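Local coordinates for uncharacterized protein (Pseudomonas fluorescens, PDB 5V00) that is a bicupin of the HutD family involved in histidine utilization, though its precise biochemical role is not established, at residues B[140-145]-B[186-191]. Residues are numbered along the deposited sequence; the frame is centred on the assembly and turned at random.
Sequences STAQTV and LIELTQ
Strand 144-149 of a cupin beta-sandwich begins here, where the turn leaving strand 135-140 meets the last strand, 184-191. Thr144 and Leu189 form an antiparallel hydrogen-bonded pair. Thr144 N reaches Leu189 O at 2.9 Å, nearly along the C=O axis, and Leu189 N returns to Thr144 O. Val145 and Glu188 follow as a non-hydrogen-bonded pair. Before Thr144, side chains take over from the backbone ladder. Thr190 OG1 accepts from Gln143 N at 3.1 Å. The extended Gln143 side chain crosses Thr190 at about a right angle, and its OE1 accepts a straight bond (173°) from Gln191 N at 2.9 Å, from above the amide plane. A water donates to the same OE1 and to Leu189 O, and accepts from Thr144 OG1. An alanine at Gln143 would remove OE1 and would probably leave Gln191 N and this water less firmly held. On the sheet face opposite Thr144 and Leu189, Glu188 CG packs beside Val145 CG2. Ser140 OG, anti to its backbone N, donates to Glu188 OE1 at 2.6 Å from above the carboxylate plane. That hydroxyl also accepts from Ala142 N, so an ST turn shapes the link between the two sheets of this cupin sandwich.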
# COMPACT_ATOMS: atom_id res chain seq x y z
N SER B 140 2.22 22.87 4.22
CA SER B 140 0.84 22.41 4.22
C SER B 140 0.41 21.80 5.52
O SER B 140 1.18 21.01 6.11
CB SER B 140 0.61 21.44 3.08
OG SER B 140 -0.75 21.07 3.07
N THR B 141 -0.86 22.09 5.94
CA THR B 141 -1.45 21.43 7.05
C THR B 141 -2.22 20.17 6.67
O THR B 141 -2.85 19.55 7.54
CB THR B 141 -2.42 22.37 7.78
OG1 THR B 141 -3.51 22.71 6.89
CG2 THR B 141 -1.77 23.62 8.32
N ALA B 142 -2.23 19.77 5.42
CA ALA B 142 -3.07 18.70 4.95
C ALA B 142 -2.71 17.40 5.68
O ALA B 142 -1.54 17.14 6.04
CB ALA B 142 -2.93 18.49 3.47
N GLN B 143 -3.74 16.60 5.92
CA GLN B 143 -3.50 15.37 6.66
C GLN B 143 -2.73 14.33 5.85
O GLN B 143 -1.90 13.57 6.43
CB GLN B 143 -4.82 14.70 7.03
CG GLN B 143 -5.69 15.39 8.02
CD GLN B 143 -7.12 14.70 8.02
OE1 GLN B 143 -7.53 13.76 7.15
NE2 GLN B 143 -7.89 15.16 9.00
N THR B 144 -3.00 14.28 4.55
CA THR B 144 -2.29 13.35 3.66
C THR B 144 -1.70 14.12 2.48
O THR B 144 -2.35 14.96 1.88
CB THR B 144 -3.25 12.29 3.12
OG1 THR B 144 -3.77 11.56 4.22
CG2 THR B 144 -2.58 11.34 2.15
N VAL B 145 -0.46 13.86 2.23
CA VAL B 145 0.26 14.44 1.10
C VAL B 145 0.82 13.34 0.25
O VAL B 145 1.52 12.43 0.76
CB VAL B 145 1.40 15.44 1.52
CG1 VAL B 145 2.05 16.00 0.26
CG2 VAL B 145 0.84 16.53 2.40
N LEU B 186 1.64 16.61 -7.17
CA LEU B 186 1.44 16.88 -5.74
C LEU B 186 -0.04 16.81 -5.41
O LEU B 186 -0.83 17.58 -5.97
CB LEU B 186 1.96 18.27 -5.33
CG LEU B 186 3.43 18.55 -5.63
CD1 LEU B 186 3.74 19.96 -5.22
CD2 LEU B 186 4.40 17.53 -5.04
N ILE B 187 -0.47 15.91 -4.53
CA ILE B 187 -1.86 15.83 -4.10
C ILE B 187 -1.95 15.98 -2.59
O ILE B 187 -1.14 15.39 -1.85
CB ILE B 187 -2.51 14.53 -4.57
CG1 ILE B 187 -2.53 14.49 -6.11
CG2 ILE B 187 -3.86 14.29 -3.97
CD1 ILE B 187 -2.95 13.19 -6.69
N GLU B 188 -2.93 16.71 -2.12
CA GLU B 188 -3.14 16.89 -0.74
C GLU B 188 -4.63 16.61 -0.40
O GLU B 188 -5.54 17.08 -1.08
CB GLU B 188 -2.81 18.28 -0.29
CG GLU B 188 -1.36 18.65 -0.48
CD GLU B 188 -1.01 20.10 -0.01
OE1 GLU B 188 -1.75 20.73 0.74
OE2 GLU B 188 -0.01 20.53 -0.41
N LEU B 189 -4.83 15.84 0.64
CA LEU B 189 -6.19 15.40 1.02
C LEU B 189 -6.36 15.53 2.51
O LEU B 189 -5.47 15.12 3.29
CB LEU B 189 -6.42 13.98 0.55
CG LEU B 189 -6.42 13.77 -0.97
CD1 LEU B 189 -5.96 12.42 -1.29
CD2 LEU B 189 -7.89 13.92 -1.42
N THR B 190 -7.50 16.03 2.91
CA THR B 190 -7.87 16.22 4.34
C THR B 190 -9.35 15.89 4.57
O THR B 190 -10.22 16.40 3.86
CB THR B 190 -7.59 17.66 4.76
OG1 THR B 190 -6.19 17.92 4.62
CG2 THR B 190 -8.00 17.91 6.16
N GLN B 191 -9.62 15.06 5.58
CA GLN B 191 -10.98 14.71 5.95
C GLN B 191 -11.72 15.95 6.37
O GLN B 191 -11.16 16.88 6.98
CB GLN B 191 -10.96 13.78 7.15
CG GLN B 191 -10.82 12.37 6.78
CD GLN B 191 -11.20 11.46 7.96
OE1 GLN B 191 -12.25 10.83 7.97
NE2 GLN B 191 -10.38 11.50 8.99
O HOH W 1 -6.51 12.66 4.85